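Local atomic coordinates of DsbA family protein (Salmonella typhimurium, PDB entry 7JVE), a protein that works as a trimeric thioredoxin-like enzyme with both thiol oxidase and disulfide isomerase activities. Residues Val87-Tyr92 against Met211-Thr216; Phe116-Phe121 against Ala148-Trp153; Val221-Gln226 against Val230-Val235. One frame throughout, in Å; residues are numbered along the deposited sequence.

Interaction 1 (Val87-Tyr92 against Met211-Thr216); sequences VMFFDY and MDFSGT. With EDO (1,2-ethanediol), chain M.
Phe-89 and Phe-213 make the contact between these segments with a T-shaped (edge-to-face) ring pair: the centroids lie 5.1 Å apart and the planes meet at 66°. On Phe-89 the CB points toward the loop 211-216, and the first torsion (chi1 -67°, CG beside the backbone N and anti to the carbonyl carbon) lays one ring face against the Phe-213 edge. Followed outward, CG of Phe-89 is 4.0 Å from Phe-213 CD2. At the next atom, Phe-89 CD1, the gap to the same CD2 narrows to 3.8 Å. Farther along, Phe-89 CE1 lies 3.9 Å from Phe-213 CE2, and Phe-89 CZ is still 4.2 Å from Phe-213 CD2. CD2 stands over the centre of the Phe-89 ring, with CE2 beside it. Met-211 CB covers one face of the Phe-213 ring near its rim, and Tyr-58 also meets this ring. The backbone behind Phe-213 is shaped by a type II turn, closed where Thr-216 N donates to Phe-213 O at 2.9 Å. Just before the turn, Asp-212 OD2 accepts a hydrogen bond at 2.5 Å from O1 of an ethanediol, probably from the crystallisation liquor, and forms a salt bridge with Lys-162 of the second subunit. Phe-89 packs on Leu-207 of helix 199-210 and nears Cys-94 and Cys-97 without contacting them. The arrangement, a central strand running toward a CxxC helix and packed against the loop entering strand 218-223, is that of the thioredoxin fold, in which this loop usually holds the cis-proline beside the redox centre.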
loop_
_atom_site.group_PDB
_atom_site.type_symbol
_atom_site.label_atom_id
_atom_site.label_comp_id
_atom_site.label_asym_id
_atom_site.label_seq_id
_atom_site.Cartn_x
_atom_site.Cartn_y
_atom_site.Cartn_z
ATOM N N VAL A 87 21.925 11.253 -15.430
ATOM C CA VAL A 87 20.888 12.186 -15.848
ATOM C C VAL A 87 19.739 12.066 -14.859
ATOM O O VAL A 87 19.235 10.963 -14.623
ATOM C CB VAL A 87 20.424 11.884 -17.285
ATOM C CG1 VAL A 87 19.428 12.931 -17.764
ATOM C CG2 VAL A 87 21.608 11.813 -18.218
ATOM N N MET A 88 19.326 13.185 -14.259
ATOM C CA MET A 88 18.350 13.134 -13.175
ATOM C C MET A 88 17.089 13.901 -13.548
ATOM O O MET A 88 17.126 15.126 -13.735
ATOM C CB MET A 88 18.937 13.656 -11.860
ATOM C CG MET A 88 20.231 12.964 -11.431
ATOM S SD MET A 88 21.282 13.870 -10.259
ATOM C CE MET A 88 21.712 15.356 -11.175
ATOM N N PHE A 89 15.981 13.165 -13.659
ATOM C CA PHE A 89 14.644 13.721 -13.812
ATOM C C PHE A 89 14.026 13.917 -12.428
ATOM O O PHE A 89 13.870 12.957 -11.663
ATOM C CB PHE A 89 13.788 12.794 -14.669
ATOM C CG PHE A 89 14.253 12.701 -16.095
ATOM C CD1 PHE A 89 15.375 11.950 -16.423
ATOM C CD2 PHE A 89 13.591 13.416 -17.104
ATOM C CE1 PHE A 89 15.804 11.856 -17.747
ATOM C CE2 PHE A 89 14.007 13.341 -18.424
ATOM C CZ PHE A 89 15.122 12.555 -18.761
ATOM N N PHE A 90 13.682 15.159 -12.108
ATOM C CA PHE A 90 13.192 15.489 -10.787
ATOM C C PHE A 90 12.259 16.688 -10.897
ATOM O O PHE A 90 12.340 17.488 -11.839
ATOM C CB PHE A 90 14.338 15.810 -9.820
ATOM C CG PHE A 90 15.076 17.053 -10.195
ATOM C CD1 PHE A 90 16.074 17.018 -11.155
ATOM C CD2 PHE A 90 14.713 18.279 -9.652
ATOM C CE1 PHE A 90 16.720 18.178 -11.529
ATOM C CE2 PHE A 90 15.366 19.430 -10.014
ATOM C CZ PHE A 90 16.368 19.383 -10.950
ATOM N N ASP A 91 11.358 16.773 -9.923
ATOM C CA ASP A 91 10.455 17.895 -9.707
ATOM C C ASP A 91 10.800 18.468 -8.335
ATOM O O ASP A 91 10.972 17.707 -7.374
ATOM C CB ASP A 91 8.998 17.396 -9.786
ATOM C CG ASP A 91 7.946 18.490 -9.590
ATOM O OD1 ASP A 91 8.222 19.556 -8.980
ATOM O OD2 ASP A 91 6.795 18.239 -10.041
ATOM N N TYR A 92 10.947 19.794 -8.239
ATOM C CA TYR A 92 11.275 20.358 -6.937
ATOM C C TYR A 92 10.200 20.070 -5.885
ATOM O O TYR A 92 10.509 20.066 -4.689
ATOM C CB TYR A 92 11.516 21.864 -7.030
ATOM C CG TYR A 92 12.861 22.224 -7.616
ATOM C CD1 TYR A 92 14.045 21.980 -6.907
ATOM C CD2 TYR A 92 12.959 22.798 -8.875
ATOM C CE1 TYR A 92 15.279 22.305 -7.435
ATOM C CE2 TYR A 92 14.200 23.131 -9.423
ATOM C CZ TYR A 92 15.354 22.880 -8.701
ATOM O OH TYR A 92 16.583 23.219 -9.234
ATOM N N MET A 211 10.947 9.051 -22.804
ATOM C CA MET A 211 11.644 8.068 -21.986
ATOM C C MET A 211 10.682 7.207 -21.183
ATOM O O MET A 211 11.132 6.314 -20.465
ATOM C CB MET A 211 12.628 8.765 -21.047
ATOM C CG MET A 211 13.887 9.264 -21.758
ATOM S SD MET A 211 14.866 7.923 -22.467
ATOM C CE MET A 211 15.122 6.930 -21.008
ATOM N N ASP A 212 9.375 7.455 -21.288
ATOM C CA ASP A 212 8.383 6.814 -20.433
ATOM C C ASP A 212 8.682 7.069 -18.951
ATOM O O ASP A 212 8.583 6.170 -18.116
ATOM C CB ASP A 212 8.288 5.310 -20.743
ATOM C CG ASP A 212 6.975 4.694 -20.271
ATOM O OD1 ASP A 212 6.048 5.446 -19.905
ATOM O OD2 ASP A 212 6.867 3.455 -20.237
ATOM N N PHE A 213 9.041 8.315 -18.627
ATOM C CA PHE A 213 9.201 8.811 -17.261
ATOM C C PHE A 213 8.127 9.819 -16.872
ATOM O O PHE A 213 8.313 10.559 -15.898
ATOM C CB PHE A 213 10.558 9.515 -17.082
ATOM C CG PHE A 213 11.767 8.620 -17.231
ATOM C CD1 PHE A 213 11.692 7.264 -16.982
ATOM C CD2 PHE A 213 12.995 9.169 -17.592
ATOM C CE1 PHE A 213 12.810 6.468 -17.090
ATOM C CE2 PHE A 213 14.108 8.370 -17.721
ATOM C CZ PHE A 213 14.015 7.020 -17.481
ATOM N N SER A 214 7.047 9.937 -17.633
ATOM C CA SER A 214 6.076 10.993 -17.342
ATOM C C SER A 214 5.513 10.828 -15.935
ATOM O O SER A 214 4.976 9.771 -15.582
ATOM C CB SER A 214 4.950 10.984 -18.369
ATOM O OG SER A 214 4.255 12.214 -18.332
ATOM N N GLY A 215 5.646 11.873 -15.119
ATOM C CA GLY A 215 5.152 11.784 -13.765
ATOM C C GLY A 215 6.004 10.972 -12.818
ATOM O O GLY A 215 5.613 10.817 -11.665
ATOM N N THR A 216 7.151 10.457 -13.251
ATOM C CA THR A 216 7.950 9.532 -12.445
ATOM C C THR A 216 9.421 9.940 -12.453
ATOM O O THR A 216 10.121 9.723 -13.467
ATOM C CB THR A 216 7.775 8.085 -12.922
ATOM O OG1 THR A 216 8.327 7.925 -14.228
ATOM C CG2 THR A 216 6.270 7.642 -12.942
HETATM C C1 EDO M . 9.568 1.546 -21.050
HETATM O O1 EDO M . 8.291 1.861 -21.611
HETATM C C2 EDO M . 9.392 0.380 -20.082
HETATM O O2 EDO M . 8.477 -0.597 -20.635
#

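Interaction 2 (Phe116-Phe121 against Ala148-Trp153); sequences FIFKEF and AKYLDW
The axes of strand 116-120, which carries Phe-118 and Glu-120, and of helix 148-153, which carries Tyr-150 and Leu-151, approach to 11.3 Å with 45° between their N-to-C directions. The nearest CA atoms, those of Phe-118 and Leu-151, are 9.4 Å apart. Side chains must therefore span the gap, with Tyr-150 reaching from the helix and Phe-118 from the strand. The first torsion of Tyr-150 (chi1 169°, CG anti to the backbone N) sends its ring toward the sheet, where it runs alongside the Phe-118 side chain, pointing the other way. The two rings form an edge-to-face pair with planes at 64°: Tyr-150 CE2 stands over one face of Phe-118, offset toward the rim and 3.6 Å from Phe-118 CG. The tyrosine hydroxyl continues beyond, with OH 3.5 Å from Phe-118 CB. At the far end of the Phe-118 ring, CZ meets Leu-151 CD1 at 3.9 Å, the leucine crossing at about a right angle. Tyr-150 OH donates to Glu-120 OE2 at 2.6 Å, meeting that oxygen on its anti side but tilted out of the carboxylate plane. The same OE2 accepts a second bond, from water 1 at 2.7 Å, and this water in turn accepts from Trp-153 NE1 at 2.9 Å. Two donors, one direct and one relayed, thus hold a buried carboxylate oxygen to the helix. Around this contact, Phe-118 also packs on Met-88 of strand 84-90 and makes an edge-to-face pair with His-154, farther along helix 147-159. Helix 128-145 adds Ala-135 against Glu-120 and Trp-142 against Tyr-150, while Lys-119, pointing away from this contact, packs on Leu-207 of helix 199-210.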
loop_
_atom_site.group_PDB
_atom_site.type_symbol
_atom_site.label_atom_id
_atom_site.label_comp_id
_atom_site.label_asym_id
_atom_site.label_seq_id
_atom_site.Cartn_x
_atom_site.Cartn_y
_atom_site.Cartn_z
ATOM N N PHE A 116 26.960 15.152 -14.028
ATOM C CA PHE A 116 25.609 15.063 -13.485
ATOM C C PHE A 116 24.735 16.101 -14.183
ATOM O O PHE A 116 25.026 17.303 -14.136
ATOM C CB PHE A 116 25.608 15.252 -11.969
ATOM C CG PHE A 116 26.268 14.125 -11.213
ATOM C CD1 PHE A 116 27.658 14.042 -11.135
ATOM C CD2 PHE A 116 25.501 13.140 -10.579
ATOM C CE1 PHE A 116 28.280 13.002 -10.430
ATOM C CE2 PHE A 116 26.109 12.110 -9.870
ATOM C CZ PHE A 116 27.501 12.031 -9.798
ATOM N N ILE A 117 23.697 15.621 -14.863
ATOM C CA ILE A 117 22.834 16.432 -15.704
ATOM C C ILE A 117 21.475 16.532 -15.029
ATOM O O ILE A 117 20.937 15.530 -14.548
ATOM C CB ILE A 117 22.724 15.819 -17.115
ATOM C CG1 ILE A 117 24.131 15.584 -17.692
ATOM C CG2 ILE A 117 21.881 16.698 -18.014
ATOM C CD1 ILE A 117 24.152 15.072 -19.131
ATOM N N PHE A 118 20.918 17.735 -15.001
ATOM C CA PHE A 118 19.695 18.035 -14.261
ATOM C C PHE A 118 18.537 18.255 -15.231
ATOM O O PHE A 118 18.559 19.198 -16.032
ATOM C CB PHE A 118 19.907 19.270 -13.380
ATOM C CG PHE A 118 20.891 19.042 -12.246
ATOM C CD1 PHE A 118 22.256 19.102 -12.474
ATOM C CD2 PHE A 118 20.439 18.748 -10.956
ATOM C CE1 PHE A 118 23.174 18.883 -11.430
ATOM C CE2 PHE A 118 21.338 18.531 -9.906
ATOM C CZ PHE A 118 22.709 18.590 -10.146
ATOM N N LYS A 119 17.528 17.403 -15.160
ATOM C CA LYS A 119 16.351 17.526 -16.029
ATOM C C LYS A 119 15.138 17.883 -15.167
ATOM O O LYS A 119 14.446 17.003 -14.662
ATOM C CB LYS A 119 16.097 16.222 -16.811
ATOM C CG LYS A 119 17.274 15.752 -17.615
ATOM C CD LYS A 119 17.508 16.681 -18.806
ATOM C CE LYS A 119 18.276 15.982 -19.903
ATOM N NZ LYS A 119 18.435 16.838 -21.105
ATOM N N GLU A 120 14.878 19.181 -15.020
ATOM C CA GLU A 120 13.715 19.650 -14.273
ATOM C C GLU A 120 12.446 19.425 -15.086
ATOM O O GLU A 120 12.402 19.773 -16.272
ATOM C CB GLU A 120 13.865 21.136 -13.957
ATOM C CG GLU A 120 14.973 21.445 -12.990
ATOM C CD GLU A 120 15.285 22.927 -12.895
ATOM O OE1 GLU A 120 14.343 23.717 -12.743
ATOM O OE2 GLU A 120 16.479 23.300 -12.937
ATOM N N PHE A 121 11.413 18.858 -14.451
ATOM C CA PHE A 121 10.138 18.620 -15.110
ATOM C C PHE A 121 9.022 18.605 -14.070
ATOM O O PHE A 121 9.285 18.469 -12.868
ATOM C CB PHE A 121 10.164 17.310 -15.928
ATOM C CG PHE A 121 9.945 16.041 -15.104
ATOM C CD1 PHE A 121 10.833 15.679 -14.106
ATOM C CD2 PHE A 121 8.876 15.191 -15.373
ATOM C CE1 PHE A 121 10.648 14.496 -13.350
ATOM C CE2 PHE A 121 8.683 14.012 -14.631
ATOM C CZ PHE A 121 9.574 13.669 -13.608
ATOM N N ALA A 148 28.393 24.764 -10.341
ATOM C CA ALA A 148 28.467 24.652 -8.891
ATOM C C ALA A 148 27.447 25.568 -8.232
ATOM O O ALA A 148 26.797 25.180 -7.257
ATOM C CB ALA A 148 29.874 24.982 -8.393
ATOM N N LYS A 149 27.260 26.771 -8.792
ATOM C CA LYS A 149 26.321 27.736 -8.236
ATOM C C LYS A 149 24.874 27.348 -8.554
ATOM O O LYS A 149 23.989 27.487 -7.697
ATOM C CB LYS A 149 26.676 29.143 -8.745
ATOM C CG LYS A 149 25.770 30.269 -8.297
ATOM C CD LYS A 149 25.460 30.220 -6.824
ATOM C CE LYS A 149 26.534 30.826 -6.005
ATOM N NZ LYS A 149 26.205 30.702 -4.555
ATOM N N TYR A 150 24.620 26.826 -9.757
ATOM C CA TYR A 150 23.325 26.211 -10.015
ATOM C C TYR A 150 23.005 25.154 -8.957
ATOM O O TYR A 150 21.863 25.049 -8.489
ATOM C CB TYR A 150 23.286 25.588 -11.416
ATOM C CG TYR A 150 22.074 24.720 -11.599
ATOM C CD1 TYR A 150 20.866 25.256 -12.064
ATOM C CD2 TYR A 150 22.111 23.361 -11.246
ATOM C CE1 TYR A 150 19.723 24.450 -12.211
ATOM C CE2 TYR A 150 20.986 22.553 -11.361
ATOM C CZ TYR A 150 19.792 23.099 -11.837
ATOM O OH TYR A 150 18.697 22.284 -11.959
ATOM N N LEU A 151 24.005 24.366 -8.561
ATOM C CA LEU A 151 23.758 23.316 -7.583
ATOM C C LEU A 151 23.412 23.906 -6.211
ATOM O O LEU A 151 22.540 23.360 -5.516
ATOM C CB LEU A 151 24.961 22.368 -7.526
ATOM C CG LEU A 151 24.955 21.139 -6.600
ATOM C CD1 LEU A 151 23.693 20.280 -6.733
ATOM C CD2 LEU A 151 26.199 20.293 -6.861
ATOM N N ASP A 152 24.053 25.035 -5.818
ATOM C CA ASP A 152 23.639 25.732 -4.591
ATOM C C ASP A 152 22.189 26.176 -4.667
ATOM O O ASP A 152 21.433 26.039 -3.699
ATOM C CB ASP A 152 24.490 26.976 -4.273
ATOM C CG ASP A 152 25.937 26.658 -4.050
ATOM O OD1 ASP A 152 26.797 27.457 -4.481
ATOM O OD2 ASP A 152 26.222 25.586 -3.471
ATOM N N TRP A 153 21.800 26.766 -5.795
ATOM C CA TRP A 153 20.417 27.198 -5.949
ATOM C C TRP A 153 19.469 26.005 -5.852
ATOM O O TRP A 153 18.448 26.048 -5.154
ATOM C CB TRP A 153 20.256 27.927 -7.285
ATOM C CG TRP A 153 18.889 27.840 -7.831
ATOM C CD1 TRP A 153 18.448 26.994 -8.812
ATOM C CD2 TRP A 153 17.751 28.608 -7.416
ATOM N NE1 TRP A 153 17.106 27.203 -9.047
ATOM C CE2 TRP A 153 16.651 28.185 -8.208
ATOM C CE3 TRP A 153 17.554 29.623 -6.466
ATOM C CZ2 TRP A 153 15.366 28.743 -8.077
ATOM C CZ3 TRP A 153 16.275 30.176 -6.335
ATOM C CH2 TRP A 153 15.198 29.731 -7.139
HETATM O O HOH W 1 16.292 25.291 -11.099
#

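Interaction 3 (Val221-Gln226 against Val230-Val235); sequences VMPQTQ and VKRVTV
Val-221 O is approached by two neighbouring groups of segment 230-235: Thr-234 N donates to it at 2.8 Å with an N-H...O angle of 160°, and Val-233 CA adds a C-H...O contact at 3.2 Å. The return bond, Val-221 N to Thr-234 O at 2.9 Å, is similarly straight (167°), making Val-221 and Thr-234 an antiparallel hydrogen-bonded pair. Their side chains share a sheet face, where both touch Ala-248 of helix 242-253. Met-222 CB meets Val-233 CG2 at 4.0 Å. Farther along, the pairing gives way to a side-chain overlay. Bends at chi2 and chi3 (-80°) fold Arg-232 back across Pro-223, so that Pro-223 CG sits over the centre of one guanidinium face, 3.5 Å from Arg-232 CZ. The proline CD meanwhile lies 3.3 Å from Arg-232 O. Chemically, the two short backbone bonds set the strand register, while the apolar proline ring packs on the flat guanidinium face, a contact that uses no N-H group; these lie in the guanidinium plane, where NH2 makes a long, weak ion pair with Asp-227 in the connection of this beta hairpin.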
loop_
_atom_site.group_PDB
_atom_site.type_symbol
_atom_site.label_atom_id
_atom_site.label_comp_id
_atom_site.label_asym_id
_atom_site.label_seq_id
_atom_site.Cartn_x
_atom_site.Cartn_y
_atom_site.Cartn_z
ATOM N N VAL A 221 21.928 6.381 -16.005
ATOM C CA VAL A 221 23.373 6.320 -15.866
ATOM C C VAL A 221 23.920 5.578 -17.082
ATOM O O VAL A 221 23.518 4.440 -17.351
ATOM C CB VAL A 221 23.775 5.630 -14.557
ATOM C CG1 VAL A 221 25.265 5.798 -14.301
ATOM C CG2 VAL A 221 22.911 6.188 -13.392
ATOM N N MET A 222 24.830 6.216 -17.811
ATOM C CA MET A 222 25.250 5.712 -19.108
ATOM C C MET A 222 26.585 6.328 -19.489
ATOM O O MET A 222 26.898 7.448 -19.060
ATOM C CB MET A 222 24.191 6.021 -20.168
ATOM C CG MET A 222 24.037 7.497 -20.430
ATOM S SD MET A 222 22.618 7.919 -21.457
ATOM C CE MET A 222 22.704 6.685 -22.761
ATOM N N PRO A 223 27.397 5.623 -20.278
ATOM C CA PRO A 223 28.576 6.257 -20.875
ATOM C C PRO A 223 28.145 7.347 -21.839
ATOM O O PRO A 223 27.090 7.270 -22.469
ATOM C CB PRO A 223 29.280 5.107 -21.619
ATOM C CG PRO A 223 28.616 3.851 -21.122
ATOM C CD PRO A 223 27.215 4.245 -20.764
ATOM N N GLN A 224 28.983 8.372 -21.959
ATOM C CA GLN A 224 28.634 9.474 -22.838
ATOM C C GLN A 224 28.978 9.171 -24.290
ATOM O O GLN A 224 28.266 9.628 -25.190
ATOM C CB GLN A 224 29.334 10.747 -22.374
ATOM C CG GLN A 224 28.849 11.295 -21.027
ATOM C CD GLN A 224 28.908 12.806 -20.990
ATOM O OE1 GLN A 224 27.902 13.472 -21.185
ATOM N NE2 GLN A 224 30.102 13.354 -20.775
ATOM N N THR A 225 30.046 8.408 -24.540
ATOM C CA THR A 225 30.455 8.101 -25.905
ATOM C C THR A 225 29.498 7.074 -26.476
ATOM O O THR A 225 29.194 6.070 -25.826
ATOM C CB THR A 225 31.855 7.496 -25.962
ATOM O OG1 THR A 225 31.824 6.229 -25.293
ATOM C CG2 THR A 225 32.862 8.428 -25.285
ATOM N N GLN A 226 29.057 7.300 -27.709
ATOM C CA GLN A 226 27.921 6.551 -28.204
ATOM C C GLN A 226 28.392 5.122 -28.473
ATOM O O GLN A 226 29.096 4.837 -29.452
ATOM C CB GLN A 226 27.279 7.206 -29.416
ATOM C CG GLN A 226 25.812 6.784 -29.401
ATOM C CD GLN A 226 24.950 7.343 -30.508
ATOM O OE1 GLN A 226 25.446 7.901 -31.482
ATOM N NE2 GLN A 226 23.638 7.317 -30.275
ATOM N N VAL A 230 24.419 -2.130 -24.000
ATOM C CA VAL A 230 23.303 -2.157 -23.062
ATOM C C VAL A 230 23.801 -2.438 -21.651
ATOM O O VAL A 230 23.177 -2.021 -20.655
ATOM C CB VAL A 230 22.265 -3.216 -23.516
ATOM C CG1 VAL A 230 21.735 -2.899 -24.917
ATOM C CG2 VAL A 230 22.853 -4.627 -23.451
ATOM N N LYS A 231 24.944 -3.126 -21.547
ATOM C CA LYS A 231 25.513 -3.577 -20.287
ATOM C C LYS A 231 26.122 -2.456 -19.458
ATOM O O LYS A 231 26.416 -2.690 -18.283
ATOM C CB LYS A 231 26.580 -4.646 -20.555
ATOM C CG LYS A 231 27.033 -5.388 -19.304
ATOM C CD LYS A 231 25.915 -6.259 -18.742
ATOM C CE LYS A 231 25.569 -7.415 -19.678
ATOM N NZ LYS A 231 26.655 -8.427 -19.727
ATOM N N ARG A 232 26.323 -1.261 -20.024
ATOM C CA ARG A 232 26.886 -0.132 -19.284
ATOM C C ARG A 232 25.860 0.939 -18.924
ATOM O O ARG A 232 26.250 2.018 -18.468
ATOM C CB ARG A 232 28.033 0.503 -20.074
ATOM C CG ARG A 232 29.232 -0.414 -20.321
ATOM C CD ARG A 232 30.540 0.362 -20.244
ATOM N NE ARG A 232 30.818 1.106 -21.479
ATOM C CZ ARG A 232 31.671 2.134 -21.590
ATOM N NH1 ARG A 232 32.363 2.569 -20.539
ATOM N NH2 ARG A 232 31.844 2.728 -22.769
ATOM N N VAL A 233 24.570 0.678 -19.105
ATOM C CA VAL A 233 23.509 1.657 -18.875
ATOM C C VAL A 233 22.616 1.163 -17.746
ATOM O O VAL A 233 22.267 -0.016 -17.693
ATOM C CB VAL A 233 22.662 1.872 -20.142
ATOM C CG1 VAL A 233 21.564 2.909 -19.897
ATOM C CG2 VAL A 233 23.540 2.225 -21.336
ATOM N N THR A 234 22.199 2.062 -16.868
ATOM C CA THR A 234 21.287 1.642 -15.817
ATOM C C THR A 234 20.216 2.716 -15.658
ATOM O O THR A 234 20.541 3.906 -15.610
ATOM C CB THR A 234 22.027 1.422 -14.490
ATOM O OG1 THR A 234 23.218 0.671 -14.727
ATOM C CG2 THR A 234 21.160 0.566 -13.586
ATOM N N VAL A 235 18.953 2.306 -15.570
ATOM C CA VAL A 235 17.842 3.226 -15.348
ATOM C C VAL A 235 17.290 2.935 -13.961
ATOM O O VAL A 235 16.943 1.792 -13.654
ATOM C CB VAL A 235 16.764 3.084 -16.438
ATOM C CG1 VAL A 235 15.540 3.891 -16.104
ATOM C CG2 VAL A 235 17.332 3.515 -17.800
#

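After the N-terminal helices and the short strand 76-77, the chain lays down 87-92 and then 116-121, joined side by side in the sheet: Met-88 O lies 2.7 Å from Lys-119 N, a probable hydrogen bond. Interaction 2 closes the earlier loop, of 26 residues, when helix 147-159 returns to strand 115-120. That loop lies wholly within the longer one, of 118 residues, which interaction 1 completes at 211-216. Interaction 3 follows in series and closes the short hairpin 218-223/234-237. It meets interaction 1 where Phe-213 CZ packs on Val-235 CG1 at 3.7 Å. Together they tie helix 147-159 and the loop 211-216 to the central strands of one mixed sheet, and close the hairpin at its edge.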